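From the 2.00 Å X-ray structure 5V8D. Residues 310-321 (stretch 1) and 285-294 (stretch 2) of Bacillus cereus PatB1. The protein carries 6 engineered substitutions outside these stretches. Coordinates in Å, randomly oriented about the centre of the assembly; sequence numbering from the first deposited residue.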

# COMPACT_ATOMS: atom_id res chain seq x y z
N ILE A 310 6.02 -3.57 -0.11
CA ILE A 310 6.56 -3.06 1.16
C ILE A 310 5.94 -3.72 2.40
O ILE A 310 5.97 -3.15 3.48
CB ILE A 310 6.40 -1.52 1.28
CG1 ILE A 310 4.96 -1.08 0.92
CG2 ILE A 310 7.44 -0.82 0.42
CD1 ILE A 310 4.56 0.38 1.30
N VAL A 311 5.37 -4.90 2.26
CA VAL A 311 4.73 -5.55 3.39
C VAL A 311 5.72 -5.86 4.52
O VAL A 311 5.47 -5.47 5.66
CB VAL A 311 4.00 -6.85 2.94
CG1 VAL A 311 3.61 -7.69 4.16
CG2 VAL A 311 2.78 -6.49 2.08
N PRO A 312 6.86 -6.51 4.21
CA PRO A 312 7.73 -6.70 5.38
C PRO A 312 8.29 -5.39 5.92
O PRO A 312 8.56 -5.31 7.12
CB PRO A 312 8.87 -7.60 4.84
CG PRO A 312 8.90 -7.34 3.39
CD PRO A 312 7.46 -7.04 2.98
N HIS A 313 8.45 -4.37 5.07
CA HIS A 313 9.00 -3.09 5.51
C HIS A 313 8.05 -2.42 6.52
O HIS A 313 8.48 -1.96 7.59
CB HIS A 313 9.27 -2.18 4.29
CG HIS A 313 10.06 -2.85 3.21
ND1 HIS A 313 9.51 -3.78 2.35
CD2 HIS A 313 11.37 -2.77 2.87
CE1 HIS A 313 10.43 -4.24 1.54
NE2 HIS A 313 11.58 -3.63 1.82
N LEU A 314 6.77 -2.40 6.19
CA LEU A 314 5.73 -1.95 7.12
C LEU A 314 5.76 -2.71 8.45
O LEU A 314 5.62 -2.12 9.53
CB LEU A 314 4.35 -2.10 6.47
CG LEU A 314 4.08 -1.13 5.31
CD1 LEU A 314 2.82 -1.54 4.58
CD2 LEU A 314 3.94 0.25 5.88
N ALA A 315 5.94 -4.01 8.34
CA ALA A 315 5.91 -4.89 9.50
C ALA A 315 7.11 -4.69 10.42
O ALA A 315 7.03 -5.00 11.60
CB ALA A 315 5.84 -6.34 9.05
N GLN A 316 8.21 -4.15 9.89
CA GLN A 316 9.34 -3.74 10.75
C GLN A 316 8.92 -2.83 11.87
O GLN A 316 9.48 -2.85 12.97
CB GLN A 316 10.39 -2.98 9.95
CG GLN A 316 11.29 -3.79 9.10
CD GLN A 316 12.36 -2.89 8.53
OE1 GLN A 316 12.07 -1.95 7.77
NE2 GLN A 316 13.60 -3.13 8.94
N SER A 317 7.93 -2.00 11.57
CA SER A 317 7.57 -0.87 12.41
C SER A 317 6.77 -1.22 13.65
O SER A 317 6.70 -0.41 14.57
CB SER A 317 6.77 0.13 11.58
OG SER A 317 7.29 0.22 10.26
N PHE A 318 6.16 -2.40 13.68
CA PHE A 318 5.24 -2.74 14.76
C PHE A 318 5.56 -4.07 15.44
O PHE A 318 6.16 -4.96 14.84
CB PHE A 318 3.81 -2.78 14.24
CG PHE A 318 3.48 -1.66 13.27
CD1 PHE A 318 3.47 -0.34 13.69
CD2 PHE A 318 3.15 -1.95 11.95
CE1 PHE A 318 3.16 0.70 12.80
CE2 PHE A 318 2.82 -0.92 11.06
CZ PHE A 318 2.83 0.41 11.50
N LYS A 319 5.16 -4.20 16.70
CA LYS A 319 5.31 -5.47 17.41
C LYS A 319 4.50 -6.58 16.73
O LYS A 319 4.96 -7.70 16.58
CB LYS A 319 4.87 -5.34 18.88
CG LYS A 319 5.20 -6.58 19.70
CD LYS A 319 4.74 -6.45 21.13
CE LYS A 319 4.79 -7.80 21.85
NZ LYS A 319 4.41 -7.71 23.29
N HIS A 320 3.30 -6.23 16.29
CA HIS A 320 2.41 -7.16 15.61
C HIS A 320 1.82 -6.51 14.35
O HIS A 320 1.29 -5.41 14.42
CB HIS A 320 1.27 -7.61 16.53
CG HIS A 320 0.19 -8.34 15.81
ND1 HIS A 320 0.17 -9.72 15.68
CD2 HIS A 320 -0.89 -7.89 15.11
CE1 HIS A 320 -0.88 -10.08 14.98
NE2 HIS A 320 -1.54 -8.99 14.61
N THR A 321 1.89 -7.20 13.22
CA THR A 321 1.24 -6.69 12.02
C THR A 321 0.31 -7.74 11.41
O THR A 321 0.76 -8.82 11.06
CB THR A 321 2.27 -6.25 10.96
OG1 THR A 321 3.33 -5.51 11.59
CG2 THR A 321 1.61 -5.39 9.91
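Stretch 2 285-294: EIVIENNNAQ

How does the backbone of stretch 2 run against stretch 1? Residues 285-289 form an extended strand, which leads into a type I turn from Asn-290 to Ala-293. Stretch 1 begins as a helix from Val-311, passes through a loop and enters a strand at His-320. Helix and strand 285-289 run in broadly the same direction, at 40° (signed crossing angle -40°), with their axes 9.4 Å apart at closest approach. The strand that starts at His-320, by contrast, pairs antiparallel with stretch 2.

What fixes the register of that pairing? Thr-321 and Ile-288 form a hydrogen-bonded pair: Ile-288 N donates to Thr-321 O and Thr-321 N to Ile-288 O, both at 2.9 Å and nearly linear. His-320 faces Glu-289 in the adjoining non-hydrogen-bonded pair, their CA atoms 4.8 Å apart. One step further, Asn-290 N donates to Lys-319 O at 2.8 Å, extending the contact into the loop.

What does the side chain of Asn-290 meet in stretch 1? Its CB points toward stretch 1, bringing the amide among backbone carbonyls. Asn-290 ND2 donates to Ala-315 O at 3.3 Å and, weakly, to Phe-318 O at 3.2 Å; Gln-316 O also lies 2.9 Å from Asn-290 ND2. Beside it, Ala-293 CB packs 3.4 Å from Phe-318 C.

What do the two faces of the sheet contribute? Ile-288 shares a face with Thr-321 and reaches the helix, its CD1 lying 3.5 Å from Ala-315 CB and 4.4 Å from Val-311 CG1. Ile-286 CD1 also approaches Val-311 CG1, at 4.4 Å, so the helix rests on aliphatic side chains. On the face of His-320 and Glu-289, His-320 ND1 donates to Glu-289 OE2 at 2.9 Å, near the plane of the imidazole ring, while His-320 CE1 lies 3.7 Å from Val-287 CG1.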

# COMPACT_ATOMS: atom_id res chain seq x y z
N GLU A 285 -4.85 -13.27 4.37
CA GLU A 285 -4.28 -12.84 5.64
C GLU A 285 -2.78 -13.15 5.73
O GLU A 285 -2.35 -14.27 5.43
CB GLU A 285 -5.02 -13.49 6.82
CG GLU A 285 -4.52 -13.05 8.21
CD GLU A 285 -5.37 -13.60 9.35
OE1 GLU A 285 -6.19 -14.51 9.10
OE2 GLU A 285 -5.24 -13.12 10.50
N ILE A 286 -2.01 -12.14 6.13
CA ILE A 286 -0.61 -12.28 6.51
C ILE A 286 -0.42 -11.76 7.93
O ILE A 286 -0.79 -10.63 8.21
CB ILE A 286 0.35 -11.49 5.60
CG1 ILE A 286 0.21 -11.92 4.14
CG2 ILE A 286 1.77 -11.66 6.11
CD1 ILE A 286 0.86 -10.96 3.16
N VAL A 287 0.16 -12.58 8.80
CA VAL A 287 0.45 -12.16 10.16
C VAL A 287 1.95 -12.22 10.48
O VAL A 287 2.60 -13.25 10.31
CB VAL A 287 -0.32 -13.02 11.19
CG1 VAL A 287 0.18 -12.74 12.61
CG2 VAL A 287 -1.84 -12.75 11.09
N ILE A 288 2.48 -11.09 10.94
CA ILE A 288 3.88 -11.00 11.27
C ILE A 288 4.06 -10.60 12.74
O ILE A 288 3.39 -9.69 13.23
CB ILE A 288 4.60 -9.99 10.33
CG1 ILE A 288 4.38 -10.41 8.86
CG2 ILE A 288 6.09 -9.88 10.72
CD1 ILE A 288 5.03 -9.54 7.84
N GLU A 289 4.93 -11.32 13.45
CA GLU A 289 5.24 -10.98 14.85
C GLU A 289 6.68 -10.50 14.91
O GLU A 289 7.56 -11.10 14.30
CB GLU A 289 5.05 -12.19 15.78
CG GLU A 289 3.66 -12.85 15.76
CD GLU A 289 2.57 -11.99 16.42
OE1 GLU A 289 2.91 -11.01 17.09
OE2 GLU A 289 1.37 -12.30 16.26
N ASN A 290 6.92 -9.43 15.66
CA ASN A 290 8.20 -8.74 15.59
C ASN A 290 8.66 -8.29 16.98
O ASN A 290 8.44 -7.15 17.39
CB ASN A 290 8.08 -7.56 14.64
CG ASN A 290 9.34 -6.73 14.55
OD1 ASN A 290 10.42 -7.18 14.92
ND2 ASN A 290 9.21 -5.51 14.03
N ASN A 291 9.32 -9.20 17.69
CA ASN A 291 9.73 -8.91 19.06
C ASN A 291 10.86 -7.90 19.12
O ASN A 291 11.23 -7.44 20.19
CB ASN A 291 10.13 -10.20 19.78
CG ASN A 291 8.94 -10.91 20.40
OD1 ASN A 291 7.89 -11.05 19.77
ND2 ASN A 291 9.09 -11.33 21.65
N ASN A 292 11.40 -7.53 17.96
CA ASN A 292 12.44 -6.50 17.95
C ASN A 292 11.87 -5.07 17.96
O ASN A 292 12.57 -4.13 18.31
CB ASN A 292 13.35 -6.68 16.73
N ALA A 293 10.60 -4.92 17.61
CA ALA A 293 10.04 -3.58 17.44
C ALA A 293 10.01 -2.83 18.77
O ALA A 293 9.74 -3.42 19.81
CB ALA A 293 8.63 -3.64 16.83
N GLN A 294 10.28 -1.53 18.72
CA GLN A 294 10.38 -0.73 19.94
C GLN A 294 9.04 -0.12 20.35
O GLN A 294 8.96 1.06 20.69
CB GLN A 294 11.42 0.39 19.75